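Side-chain contacts in GNAT family acetyltransferase (Mycobacterium smegmatis, PDB 6C30), which probably transfers an acetyl group from acetyl-CoA to an amino group of a substrate, acting as a GNAT-family N-acetyltransferase: residues His50-Glu55 and Met60-Arg65; Arg179-Asp184 and Arg188-Val193. All blocks are in the same frame, centred on the assembly; numbering follows the deposited sequence.

Contact 1: residues His50-Glu55 and Met60-Arg65; sequences HLEPWE and MDWKVR
Trp62 lays the six-membered part of its indole against Leu51, Glu52 and Glu55, and this one ring makes nearly all of the contact. The closest packing is at the ring's far end, where Leu51 CB lies 3.7 Å from Trp62 CH2 and the two side chains cross at about a right angle. Over one face comes Glu52: its CB stands 4.2 Å from the centroid of the Trp62 six-membered ring and 28° off the ring normal, a CH-pi contact. Because Glu52 has CG anti to its own N (chi1 -165°) and is extended beyond CG, its aliphatic part runs back along the indole, with CG 3.8 Å from Trp62 CE3. Glu55 reaches a different side, putting CG at the ring edge, 4.0 Å from Trp62 CZ3; the bend at its chi2 (73°) directs the carboxylate to a salt bridge with Arg44. The same neighbour fixes the indole, since Trp62 NE1 donates to Arg44 O.

The polar side is looser and is bridged by water. Glu52 OE2 accepts from a water at 3.0 Å, and that water in turn accepts from Trp62 N at 2.9 Å. A second water donates to Met60 O and, weakly, to Glu52 OE2, while OE1 of Glu52 bonds Gln48. At the start of helix 62-65, Asp61 is the N-cap: its OD2 accepts from Lys63 N at 2.9 Å and more weakly from Val64 N.

Within the GNAT acetyltransferase domain, in the helical region that follows helix 37-46, Trp62 thus sets helix 62-65 against helix 48-51. Its bond to Arg44 reaches helix 37-46, its ring also meets that of His66, and the chain after Leu51 carries Trp54 to Arg156 and Glu158, past strand 150-155.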
# COMPACT_ATOMS: atom_id res chain seq x y z
N HIS A 50 -7.22 26.38 2.09
CA HIS A 50 -7.56 25.58 3.25
C HIS A 50 -6.37 25.36 4.17
O HIS A 50 -6.54 25.15 5.37
CB HIS A 50 -8.10 24.22 2.83
CG HIS A 50 -9.32 24.31 1.96
ND1 HIS A 50 -10.52 24.79 2.43
CD2 HIS A 50 -9.52 23.95 0.68
CE1 HIS A 50 -11.42 24.74 1.46
NE2 HIS A 50 -10.84 24.23 0.38
N LEU A 51 -5.17 25.38 3.60
CA LEU A 51 -3.96 25.03 4.34
C LEU A 51 -3.17 26.23 4.83
O LEU A 51 -2.68 26.24 5.96
CB LEU A 51 -3.05 24.16 3.46
CG LEU A 51 -3.60 22.77 3.12
CD1 LEU A 51 -2.84 22.16 1.95
CD2 LEU A 51 -3.55 21.86 4.34
N GLU A 52 -3.06 27.25 3.98
CA GLU A 52 -2.17 28.37 4.29
C GLU A 52 -2.52 29.15 5.59
O GLU A 52 -1.60 29.61 6.28
CB GLU A 52 -2.11 29.34 3.09
CG GLU A 52 -0.95 30.33 3.18
CD GLU A 52 -0.68 31.05 1.88
OE1 GLU A 52 -1.62 31.23 1.09
OE2 GLU A 52 0.49 31.46 1.66
N PRO A 53 -3.81 29.29 5.95
CA PRO A 53 -4.05 30.00 7.21
C PRO A 53 -3.47 29.30 8.44
O PRO A 53 -3.38 29.95 9.50
CB PRO A 53 -5.58 30.03 7.31
CG PRO A 53 -6.05 29.93 5.91
CD PRO A 53 -5.07 29.03 5.22
N TRP A 54 -3.08 28.03 8.31
CA TRP A 54 -2.68 27.20 9.45
C TRP A 54 -1.24 26.73 9.34
O TRP A 54 -0.74 26.08 10.25
CB TRP A 54 -3.63 25.99 9.59
CG TRP A 54 -5.05 26.40 9.44
CD1 TRP A 54 -5.85 26.21 8.35
CD2 TRP A 54 -5.83 27.14 10.39
NE1 TRP A 54 -7.09 26.76 8.57
CE2 TRP A 54 -7.10 27.34 9.81
CE3 TRP A 54 -5.57 27.63 11.67
CZ2 TRP A 54 -8.11 28.02 10.48
CZ3 TRP A 54 -6.59 28.31 12.33
CH2 TRP A 54 -7.84 28.50 11.73
N GLU A 55 -0.58 27.09 8.25
CA GLU A 55 0.72 26.54 7.90
C GLU A 55 1.86 27.43 8.39
O GLU A 55 1.81 28.62 8.19
CB GLU A 55 0.80 26.38 6.38
CG GLU A 55 1.99 25.57 5.85
CD GLU A 55 1.84 24.08 6.09
OE1 GLU A 55 0.77 23.65 6.56
OE2 GLU A 55 2.80 23.34 5.79
N MET A 60 8.27 31.99 1.17
CA MET A 60 8.14 32.04 -0.27
C MET A 60 6.69 31.88 -0.70
O MET A 60 5.83 31.50 0.10
CB MET A 60 9.02 30.99 -0.93
CG MET A 60 8.50 29.59 -0.78
SD MET A 60 9.68 28.34 -1.33
CE MET A 60 10.68 28.16 0.13
N ASP A 61 6.44 32.20 -1.96
CA ASP A 61 5.10 32.12 -2.50
C ASP A 61 4.62 30.68 -2.45
O ASP A 61 5.39 29.76 -2.73
CB ASP A 61 5.09 32.66 -3.92
CG ASP A 61 3.73 32.59 -4.55
OD1 ASP A 61 2.87 33.42 -4.21
OD2 ASP A 61 3.53 31.69 -5.39
N TRP A 62 3.36 30.49 -2.10
CA TRP A 62 2.77 29.16 -1.98
C TRP A 62 2.93 28.36 -3.26
O TRP A 62 3.17 27.14 -3.22
CB TRP A 62 1.29 29.26 -1.62
CG TRP A 62 0.66 27.94 -1.29
CD1 TRP A 62 0.05 27.07 -2.15
CD2 TRP A 62 0.57 27.35 0.01
NE1 TRP A 62 -0.41 25.97 -1.47
CE2 TRP A 62 -0.11 26.12 -0.14
CE3 TRP A 62 0.99 27.74 1.28
CZ2 TRP A 62 -0.37 25.27 0.95
CZ3 TRP A 62 0.73 26.90 2.35
CH2 TRP A 62 0.07 25.68 2.18
N LYS A 63 2.77 29.03 -4.41
CA LYS A 63 2.79 28.33 -5.68
C LYS A 63 4.21 27.92 -6.07
O LYS A 63 4.39 26.95 -6.81
CB LYS A 63 2.16 29.20 -6.77
CG LYS A 63 0.68 29.47 -6.50
CD LYS A 63 0.02 30.26 -7.62
CE LYS A 63 0.57 31.68 -7.69
NZ LYS A 63 0.39 32.43 -6.40
N VAL A 64 5.19 28.65 -5.56
CA VAL A 64 6.59 28.30 -5.79
C VAL A 64 6.96 27.12 -4.91
O VAL A 64 7.56 26.14 -5.37
CB VAL A 64 7.52 29.49 -5.52
CG1 VAL A 64 8.98 29.05 -5.55
CG2 VAL A 64 7.27 30.59 -6.54
N ARG A 65 6.60 27.21 -3.64
CA ARG A 65 6.88 26.16 -2.67
C ARG A 65 6.29 24.82 -3.09
O ARG A 65 6.91 23.77 -2.89
CB ARG A 65 6.35 26.56 -1.28
CG ARG A 65 6.42 25.46 -0.22
CD ARG A 65 7.86 25.08 0.13
NE ARG A 65 7.90 24.15 1.26
CZ ARG A 65 9.01 23.73 1.84
NH1 ARG A 65 10.19 24.13 1.39
NH2 ARG A 65 8.94 22.88 2.87
O HOH W 1 3.69 30.41 1.15
O HOH W 2 1.66 32.54 -0.88

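Contact 2: residues Arg179-Asp184 and Arg188-Val193; sequences RYLEVD and RDHLLV
Arg188 and Leu181 form an antiparallel hydrogen-bonded pair, with Arg188 N donating to Leu181 O at 2.9 Å. Tyr180 also faces Arg188, which makes a classic beta bulge: Tyr180 N donates to Arg188 O at 3.0 Å, and Leu181 N adds a weak bond. His190 ND1 reaches that oxygen from the face opposite Tyr180 N, fixing the imidazole so that Leu181 CD1 sits over its face, 4.0 Å from the ring centroid.

From CB, 3.9 Å from Leu181 O, the Arg188 side chain runs to CG, 3.8 Å from Val183 CB. The bend at chi2 (-87°) sends CD past Val183 O, to which NE then donates at 2.9 Å (164° at the hydrogen). At the tip NH2 donates to Asp184 O at 2.8 Å. The guanidinium presents its edge to the turn, and the two in-plane bonds fix its rotation. The Asp184 carboxylate adds only a long charge contact; a water donates to its OD2 and accepts, weakly, from Arg188 NH2.

Asp189 OD1 accepts from Arg179 N, while its OD2 pairs with Lys178. The bulge thus lies where strand 172-180 gives way to strand 182-183, both alongside strand 186-196, whose other neighbour is strand 150-155.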
# COMPACT_ATOMS: atom_id res chain seq x y z
N ARG A 179 2.39 33.09 20.96
CA ARG A 179 3.17 33.60 19.82
C ARG A 179 4.16 32.54 19.34
O ARG A 179 5.33 32.82 19.11
CB ARG A 179 3.91 34.89 20.21
CG ARG A 179 2.97 36.04 20.58
CD ARG A 179 3.71 37.23 21.21
NE ARG A 179 4.37 36.88 22.46
CZ ARG A 179 3.76 36.82 23.65
NH1 ARG A 179 2.47 37.09 23.74
NH2 ARG A 179 4.45 36.49 24.73
N TYR A 180 3.67 31.31 19.21
CA TYR A 180 4.54 30.14 19.09
C TYR A 180 5.14 29.94 17.70
O TYR A 180 6.34 29.71 17.56
CB TYR A 180 3.76 28.89 19.53
CG TYR A 180 4.56 27.61 19.45
CD1 TYR A 180 5.66 27.41 20.27
CD2 TYR A 180 4.20 26.60 18.57
CE1 TYR A 180 6.40 26.23 20.20
CE2 TYR A 180 4.93 25.42 18.49
CZ TYR A 180 6.03 25.25 19.30
OH TYR A 180 6.74 24.07 19.21
N LEU A 181 4.29 29.99 16.67
CA LEU A 181 4.72 29.72 15.30
C LEU A 181 4.33 30.86 14.39
O LEU A 181 3.26 31.46 14.55
CB LEU A 181 4.10 28.41 14.79
CG LEU A 181 4.80 27.10 15.16
CD1 LEU A 181 3.86 25.91 15.01
CD2 LEU A 181 6.06 26.91 14.30
N GLU A 182 5.19 31.16 13.42
CA GLU A 182 4.91 32.20 12.45
C GLU A 182 3.95 31.64 11.41
O GLU A 182 4.33 30.80 10.59
CB GLU A 182 6.20 32.68 11.78
CG GLU A 182 6.18 34.13 11.35
CD GLU A 182 7.39 34.50 10.51
OE1 GLU A 182 8.32 33.67 10.38
OE2 GLU A 182 7.41 35.63 9.98
N VAL A 183 2.70 32.08 11.46
CA VAL A 183 1.62 31.53 10.63
C VAL A 183 0.74 32.67 10.15
O VAL A 183 0.33 33.51 10.94
CB VAL A 183 0.76 30.51 11.43
CG1 VAL A 183 -0.48 30.11 10.65
CG2 VAL A 183 1.57 29.28 11.83
N ASP A 184 0.47 32.71 8.85
CA ASP A 184 -0.45 33.69 8.28
C ASP A 184 -0.08 35.13 8.67
O ASP A 184 -0.94 35.93 9.01
CB ASP A 184 -1.91 33.36 8.70
CG ASP A 184 -2.95 34.06 7.84
OD1 ASP A 184 -2.67 34.33 6.65
OD2 ASP A 184 -4.06 34.32 8.35
N ARG A 188 1.68 33.30 16.09
CA ARG A 188 0.34 32.90 16.54
C ARG A 188 0.37 31.93 17.72
O ARG A 188 1.13 30.96 17.72
CB ARG A 188 -0.44 32.24 15.40
CG ARG A 188 -0.41 32.97 14.08
CD ARG A 188 -1.51 33.98 14.03
NE ARG A 188 -1.59 34.67 12.75
CZ ARG A 188 -2.49 35.62 12.51
NH1 ARG A 188 -3.34 35.96 13.47
NH2 ARG A 188 -2.53 36.24 11.34
N ASP A 189 -0.48 32.18 18.72
CA ASP A 189 -0.66 31.22 19.81
C ASP A 189 -1.04 29.84 19.27
O ASP A 189 -1.85 29.73 18.36
CB ASP A 189 -1.77 31.65 20.77
CG ASP A 189 -1.48 32.95 21.51
OD1 ASP A 189 -0.40 33.56 21.38
OD2 ASP A 189 -2.41 33.34 22.26
N HIS A 190 -0.47 28.80 19.86
CA HIS A 190 -0.88 27.42 19.58
C HIS A 190 -1.12 26.69 20.89
O HIS A 190 -0.31 26.80 21.82
CB HIS A 190 0.20 26.67 18.77
CG HIS A 190 0.24 27.02 17.31
ND1 HIS A 190 0.60 28.27 16.85
CD2 HIS A 190 -0.01 26.27 16.21
CE1 HIS A 190 0.55 28.27 15.53
NE2 HIS A 190 0.20 27.07 15.12
N LEU A 191 -2.23 25.97 20.98
CA LEU A 191 -2.42 25.00 22.06
C LEU A 191 -1.43 23.86 21.91
O LEU A 191 -1.09 23.47 20.79
CB LEU A 191 -3.84 24.45 22.05
CG LEU A 191 -4.93 25.45 22.46
CD1 LEU A 191 -6.26 25.01 21.90
CD2 LEU A 191 -4.99 25.60 23.97
N LEU A 192 -0.95 23.36 23.04
CA LEU A 192 -0.15 22.15 23.07
C LEU A 192 -1.02 21.03 23.61
O LEU A 192 -1.60 21.17 24.70
CB LEU A 192 1.09 22.34 23.96
CG LEU A 192 1.99 21.13 24.14
CD1 LEU A 192 2.65 20.76 22.83
CD2 LEU A 192 3.05 21.38 25.22
N VAL A 193 -1.12 19.94 22.87
CA VAL A 193 -1.87 18.78 23.32
C VAL A 193 -0.94 17.56 23.32
O VAL A 193 0.07 17.56 22.62
CB VAL A 193 -3.13 18.51 22.45
CG1 VAL A 193 -4.03 19.75 22.40
CG2 VAL A 193 -2.75 18.06 21.04
O HOH W 3 -5.02 36.62 9.54

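From the N terminus, contact 1 comes first: four residues, 56-59, separate segments 50-55 and 60-65, and the chain returns with helix 62-65. The central strands and helix 160-169 follow before contact 2 closes the hairpin between strands 182-183 and 186-196. The two closures are therefore in series, neither nested nor crossed. Although their centres are about 16 Å apart, they touch in space, Val183 CG1 packing against the backbone at Pro53, Trp54 and Glu55, while Asp184 CB also approaches Pro53 O. Glu182 pairs its backbone with Met57, inside the loop of contact 1. Together they tie the helical region after helix 37-46 to the late hairpin of the mixed GNAT sheet.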